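Local structure of Lpg2148(MvcA) (Legionella pneumophila subsp. pneumophila str. Philadelphia 1, 6K11) at residues L160-P174 with I217-I229. The protein probably acts as a Legionella effector that deubiquitinates the host conjugating enzyme UBE2N by a deamidase-type activity and so regulates it. Sequence-based numbering, arbitrary orientation.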
loop_
_atom_site.group_PDB
_atom_site.type_symbol
_atom_site.label_atom_id
_atom_site.label_comp_id
_atom_site.label_asym_id
_atom_site.label_seq_id
_atom_site.Cartn_x
_atom_site.Cartn_y
_atom_site.Cartn_z
ATOM N N LEU A 160 24.155 20.581 2.962
ATOM C CA LEU A 160 23.157 20.127 3.927
ATOM C C LEU A 160 21.978 19.637 3.098
ATOM O O LEU A 160 21.331 20.438 2.414
ATOM C CB LEU A 160 22.743 21.249 4.884
ATOM C CG LEU A 160 21.670 20.910 5.926
ATOM C CD1 LEU A 160 22.199 19.861 6.919
ATOM C CD2 LEU A 160 21.224 22.153 6.660
ATOM N N TYR A 161 21.709 18.330 3.151
ATOM C CA TYR A 161 20.736 17.676 2.289
ATOM C C TYR A 161 19.631 17.019 3.107
ATOM O O TYR A 161 19.832 16.625 4.268
ATOM C CB TYR A 161 21.392 16.570 1.441
ATOM C CG TYR A 161 22.222 17.002 0.254
ATOM C CD1 TYR A 161 21.688 17.823 -0.747
ATOM C CD2 TYR A 161 23.519 16.527 0.091
ATOM C CE1 TYR A 161 22.441 18.185 -1.844
ATOM C CE2 TYR A 161 24.274 16.883 -0.995
ATOM C CZ TYR A 161 23.735 17.707 -1.960
ATOM O OH TYR A 161 24.497 18.058 -3.043
ATOM N N PHE A 162 18.465 16.878 2.476
ATOM C CA PHE A 162 17.427 15.968 2.931
ATOM C C PHE A 162 17.170 15.016 1.777
ATOM O O PHE A 162 16.968 15.463 0.641
ATOM C CB PHE A 162 16.147 16.717 3.343
ATOM C CG PHE A 162 14.942 15.828 3.535
ATOM C CD1 PHE A 162 15.002 14.718 4.374
ATOM C CD2 PHE A 162 13.749 16.119 2.895
ATOM C CE1 PHE A 162 13.884 13.893 4.558
ATOM C CE2 PHE A 162 12.619 15.310 3.069
ATOM C CZ PHE A 162 12.686 14.190 3.902
ATOM N N ILE A 163 17.262 13.710 2.047
ATOM C CA ILE A 163 16.864 12.676 1.095
ATOM C C ILE A 163 15.501 12.173 1.533
ATOM O O ILE A 163 15.366 11.669 2.654
ATOM C CB ILE A 163 17.871 11.517 1.051
ATOM C CG1 ILE A 163 19.243 12.001 0.613
ATOM C CG2 ILE A 163 17.345 10.395 0.129
ATOM C CD1 ILE A 163 20.275 10.893 0.533
ATOM N N ASP A 164 14.487 12.308 0.671
ATOM C CA ASP A 164 13.143 11.967 1.095
ATOM C C ASP A 164 12.855 10.474 0.879
ATOM O O ASP A 164 13.727 9.692 0.487
ATOM C CB ASP A 164 12.114 12.874 0.409
ATOM C CG ASP A 164 11.812 12.495 -1.047
ATOM O OD1 ASP A 164 12.512 11.658 -1.672
ATOM O OD2 ASP A 164 10.864 13.106 -1.590
ATOM N N LYS A 165 11.606 10.086 1.171
ATOM C CA LYS A 165 11.175 8.687 1.104
ATOM C C LYS A 165 11.453 8.064 -0.264
ATOM O O LYS A 165 11.804 6.882 -0.351
ATOM C CB LYS A 165 9.680 8.587 1.450
ATOM C CG LYS A 165 8.751 9.088 0.349
ATOM C CD LYS A 165 7.342 9.424 0.829
ATOM C CE LYS A 165 6.714 10.455 -0.104
ATOM N NZ LYS A 165 5.244 10.364 -0.217
ATOM N N MET A 166 11.318 8.841 -1.338
ATOM C CA MET A 166 11.547 8.344 -2.690
ATOM C C MET A 166 13.002 8.434 -3.125
ATOM O O MET A 166 13.337 7.970 -4.219
ATOM C CB MET A 166 10.664 9.103 -3.675
ATOM C CG MET A 166 9.205 9.162 -3.244
ATOM S SD MET A 166 8.303 7.643 -3.627
ATOM C CE MET A 166 8.609 6.574 -2.222
ATOM N N GLY A 167 13.872 9.008 -2.301
ATOM C CA GLY A 167 15.250 9.216 -2.694
ATOM C C GLY A 167 15.526 10.529 -3.394
ATOM O O GLY A 167 16.627 10.707 -3.921
ATOM N N ASN A 168 14.558 11.441 -3.435
ATOM C CA ASN A 168 14.788 12.779 -3.964
ATOM C C ASN A 168 15.748 13.544 -3.063
ATOM O O ASN A 168 15.605 13.542 -1.837
ATOM C CB ASN A 168 13.475 13.552 -4.055
ATOM C CG ASN A 168 12.483 12.926 -5.022
ATOM O OD1 ASN A 168 12.823 12.610 -6.168
ATOM N ND2 ASN A 168 11.236 12.765 -4.568
ATOM N N LEU A 169 16.708 14.238 -3.673
ATOM C CA LEU A 169 17.773 14.912 -2.937
ATOM C C LEU A 169 17.477 16.406 -2.891
ATOM O O LEU A 169 17.478 17.079 -3.928
ATOM C CB LEU A 169 19.121 14.626 -3.595
ATOM C CG LEU A 169 20.392 15.212 -2.999
ATOM C CD1 LEU A 169 20.745 14.492 -1.715
ATOM C CD2 LEU A 169 21.528 15.097 -4.010
ATOM N N PHE A 170 17.225 16.931 -1.692
ATOM C CA PHE A 170 16.880 18.335 -1.513
ATOM C C PHE A 170 18.049 19.043 -0.850
ATOM O O PHE A 170 18.428 18.694 0.276
ATOM C CB PHE A 170 15.622 18.506 -0.663
ATOM C CG PHE A 170 14.365 17.979 -1.306
ATOM C CD1 PHE A 170 13.993 16.654 -1.136
ATOM C CD2 PHE A 170 13.542 18.818 -2.053
ATOM C CE1 PHE A 170 12.834 16.164 -1.719
ATOM C CE2 PHE A 170 12.376 18.333 -2.651
ATOM C CZ PHE A 170 12.022 16.997 -2.465
ATOM N N ASN A 171 18.609 20.036 -1.541
ATOM C CA ASN A 171 19.580 20.933 -0.925
ATOM C C ASN A 171 18.819 21.892 -0.016
ATOM O O ASN A 171 17.887 22.575 -0.461
ATOM C CB ASN A 171 20.380 21.693 -1.996
ATOM C CG ASN A 171 21.559 22.468 -1.411
ATOM O OD1 ASN A 171 21.436 23.112 -0.358
ATOM N ND2 ASN A 171 22.697 22.424 -2.096
ATOM N N LEU A 172 19.189 21.919 1.261
ATOM C CA LEU A 172 18.437 22.688 2.245
ATOM C C LEU A 172 18.851 24.164 2.300
ATOM O O LEU A 172 18.222 24.930 3.039
ATOM C CB LEU A 172 18.573 22.050 3.632
ATOM C CG LEU A 172 17.875 20.697 3.809
ATOM C CD1 LEU A 172 17.820 20.305 5.299
ATOM C CD2 LEU A 172 16.460 20.749 3.214
ATOM N N GLY A 173 19.848 24.595 1.528
ATOM C CA GLY A 173 20.078 26.020 1.370
ATOM C C GLY A 173 21.450 26.579 1.715
ATOM O O GLY A 173 22.007 27.379 0.955
ATOM N N PRO A 174 22.006 26.221 2.877
ATOM C CA PRO A 174 23.272 26.844 3.311
ATOM C C PRO A 174 24.423 26.615 2.338
ATOM O O PRO A 174 24.556 25.544 1.747
ATOM C CB PRO A 174 23.547 26.169 4.661
ATOM C CG PRO A 174 22.202 25.804 5.177
ATOM C CD PRO A 174 21.423 25.386 3.944
ATOM N N ILE A 217 16.294 25.403 10.125
ATOM C CA ILE A 217 16.448 25.546 8.675
ATOM C C ILE A 217 15.481 24.609 7.959
ATOM O O ILE A 217 14.775 25.001 7.021
ATOM C CB ILE A 217 17.911 25.273 8.273
ATOM C CG1 ILE A 217 18.827 26.444 8.674
ATOM C CG2 ILE A 217 18.058 24.987 6.780
ATOM C CD1 ILE A 217 20.307 26.100 8.614
ATOM N N PHE A 218 15.413 23.360 8.428
ATOM C CA PHE A 218 14.527 22.359 7.838
ATOM C C PHE A 218 13.061 22.729 8.024
ATOM O O PHE A 218 12.283 22.705 7.063
ATOM C CB PHE A 218 14.816 20.993 8.456
ATOM C CG PHE A 218 14.098 19.851 7.784
ATOM C CD1 PHE A 218 14.492 19.413 6.528
ATOM C CD2 PHE A 218 13.051 19.206 8.419
ATOM C CE1 PHE A 218 13.834 18.349 5.919
ATOM C CE2 PHE A 218 12.393 18.148 7.814
ATOM C CZ PHE A 218 12.792 17.719 6.568
ATOM N N ASN A 219 12.663 23.064 9.258
ATOM C CA ASN A 219 11.262 23.399 9.527
ATOM C C ASN A 219 10.795 24.592 8.705
ATOM O O ASN A 219 9.611 24.673 8.337
ATOM C CB ASN A 219 11.045 23.707 11.013
ATOM C CG ASN A 219 11.221 22.497 11.902
ATOM O OD1 ASN A 219 11.280 21.370 11.423
ATOM N ND2 ASN A 219 11.301 22.727 13.213
ATOM N N GLU A 220 11.703 25.529 8.420
ATOM C CA GLU A 220 11.342 26.744 7.698
ATOM C C GLU A 220 10.876 26.461 6.274
ATOM O O GLU A 220 10.104 27.247 5.714
ATOM C CB GLU A 220 12.541 27.698 7.651
ATOM C CG GLU A 220 12.809 28.452 8.937
ATOM C CD GLU A 220 12.248 29.869 8.913
ATOM O OE1 GLU A 220 11.322 30.155 9.707
ATOM O OE2 GLU A 220 12.735 30.690 8.100
ATOM N N GLN A 221 11.357 25.379 5.656
ATOM C CA GLN A 221 11.036 25.068 4.268
ATOM C C GLN A 221 10.234 23.776 4.122
ATOM O O GLN A 221 10.241 23.169 3.042
ATOM C CB GLN A 221 12.324 24.985 3.451
ATOM C CG GLN A 221 13.321 23.954 3.973
ATOM C CD GLN A 221 14.703 24.154 3.384
ATOM O OE1 GLN A 221 14.900 24.035 2.177
ATOM N NE2 GLN A 221 15.672 24.462 4.240
ATOM N N LYS A 222 9.522 23.363 5.175
ATOM C CA LYS A 222 8.856 22.058 5.206
ATOM C C LYS A 222 7.830 21.888 4.092
ATOM O O LYS A 222 7.528 20.750 3.707
ATOM C CB LYS A 222 8.154 21.859 6.562
ATOM C CG LYS A 222 9.004 21.157 7.617
ATOM C CD LYS A 222 8.143 20.686 8.810
ATOM C CE LYS A 222 9.001 20.130 9.946
ATOM N NZ LYS A 222 8.788 18.680 10.271
ATOM N N GLU A 223 7.281 22.985 3.573
ATOM C CA GLU A 223 6.304 22.872 2.502
ATOM C C GLU A 223 6.930 22.449 1.181
ATOM O O GLU A 223 6.191 22.204 0.223
ATOM C CB GLU A 223 5.539 24.193 2.347
ATOM C CG GLU A 223 6.328 25.333 1.714
ATOM C CD GLU A 223 7.576 25.778 2.506
ATOM O OE1 GLU A 223 8.424 26.479 1.898
ATOM O OE2 GLU A 223 7.697 25.469 3.727
ATOM N N ARG A 224 8.259 22.333 1.100
ATOM C CA ARG A 224 8.882 21.740 -0.083
ATOM C C ARG A 224 8.707 20.226 -0.139
ATOM O O ARG A 224 8.876 19.629 -1.208
ATOM C CB ARG A 224 10.385 22.017 -0.118
ATOM C CG ARG A 224 10.799 23.464 -0.267
ATOM C CD ARG A 224 12.330 23.559 -0.189
ATOM N NE ARG A 224 13.019 23.020 -1.365
ATOM C CZ ARG A 224 14.324 22.757 -1.391
ATOM N NH1 ARG A 224 15.058 22.993 -0.315
ATOM N NH2 ARG A 224 14.904 22.275 -2.482
ATOM N N PHE A 225 8.418 19.590 0.984
ATOM C CA PHE A 225 8.512 18.143 1.088
ATOM C C PHE A 225 7.148 17.529 1.354
ATOM O O PHE A 225 6.213 18.200 1.797
ATOM C CB PHE A 225 9.456 17.732 2.214
ATOM C CG PHE A 225 10.669 18.601 2.326
ATOM C CD1 PHE A 225 11.550 18.712 1.265
ATOM C CD2 PHE A 225 10.938 19.283 3.500
ATOM C CE1 PHE A 225 12.681 19.496 1.372
ATOM C CE2 PHE A 225 12.059 20.078 3.606
ATOM C CZ PHE A 225 12.930 20.184 2.541
ATOM N N ASP A 226 7.069 16.225 1.101
ATOM C CA ASP A 226 5.884 15.418 1.394
ATOM C C ASP A 226 6.347 14.324 2.347
ATOM O O ASP A 226 7.098 13.428 1.949
ATOM C CB ASP A 226 5.275 14.851 0.100
ATOM C CG ASP A 226 3.981 14.044 0.338
ATOM O OD1 ASP A 226 3.478 13.971 1.480
ATOM O OD2 ASP A 226 3.468 13.482 -0.652
ATOM N N PHE A 227 5.981 14.445 3.623
ATOM C CA PHE A 227 6.357 13.443 4.618
ATOM C C PHE A 227 5.377 12.273 4.684
ATOM O O PHE A 227 5.619 11.320 5.438
ATOM C CB PHE A 227 6.443 14.074 6.002
ATOM C CG PHE A 227 7.434 15.196 6.096
ATOM C CD1 PHE A 227 8.666 15.104 5.465
ATOM C CD2 PHE A 227 7.136 16.335 6.834
ATOM C CE1 PHE A 227 9.583 16.139 5.563
ATOM C CE2 PHE A 227 8.055 17.377 6.939
ATOM C CZ PHE A 227 9.273 17.278 6.301
ATOM N N TRP A 228 4.282 12.330 3.942
ATOM C CA TRP A 228 3.275 11.278 4.011
ATOM C C TRP A 228 3.656 10.117 3.097
ATOM O O TRP A 228 4.189 10.318 1.998
ATOM C CB TRP A 228 1.908 11.834 3.625
ATOM C CG TRP A 228 1.383 12.863 4.598
ATOM C CD1 TRP A 228 1.566 14.220 4.544
ATOM C CD2 TRP A 228 0.589 12.611 5.769
ATOM N NE1 TRP A 228 0.922 14.828 5.602
ATOM C CE2 TRP A 228 0.320 13.862 6.370
ATOM C CE3 TRP A 228 0.077 11.450 6.364
ATOM C CZ2 TRP A 228 -0.435 13.982 7.539
ATOM C CZ3 TRP A 228 -0.672 11.570 7.527
ATOM C CH2 TRP A 228 -0.921 12.829 8.102
ATOM N N ILE A 229 3.406 8.895 3.562
ATOM C CA ILE A 229 3.706 7.697 2.782
ATOM C C ILE A 229 2.539 6.717 2.901
ATOM O O ILE A 229 1.897 6.628 3.952
ATOM C CB ILE A 229 5.037 7.059 3.237
ATOM C CG1 ILE A 229 5.388 5.833 2.400
ATOM C CG2 ILE A 229 5.002 6.707 4.706
ATOM C CD1 ILE A 229 6.742 5.262 2.758
HETATM O O HOH W 1 9.188 15.025 -0.360
HETATM O O HOH W 2 9.709 11.802 2.366
#
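Phe162 takes the edge of Phe218 on one face, with Phe218 CE1 3.6 Å from Phe162 CG. The backbone N of Asp164 lies over the opposite face. Phe162 CG stands anti to the backbone N (chi1 167°), which brings the ring between Phe218 and Phe225. Its edge meets a face of Phe225, planes at 71°. Arg224 CB lies over the other face of Phe225, toward the rim. The Phe225 edge points at a face of Phe170, with Phe225 CE1 3.5 Å from Phe170 CG. These three T-shaped pairs form one cluster. Leu172 extends it, its CD2 touching Phe225 CZ and its CD1 the edge of Phe218.

Arg224 NH2 sits at the Phe170 edge. Arg224 NH1 donates almost straight to Asn171 O (2.9 Å) and, less straight, to Gln221 OE1. Gln221 NE2 reaches a lone pair of Leu172 O (2.9 Å) and also bonds Ile217 O, so both amide ends are held.

At the hairpin turn, water 1 joins Asp164 OD2 to Asp226 N, and water 2 joins Lys165 N to Asp226 O. Lys165 NZ makes a long salt bridge with Asp226 OD2 (3.6 Å).

The contact packs hairpin 160-171, bordering the insertion domain's mixed sheet, against the end of helix 206-220 and the link into strand 228-238 of the other sheet.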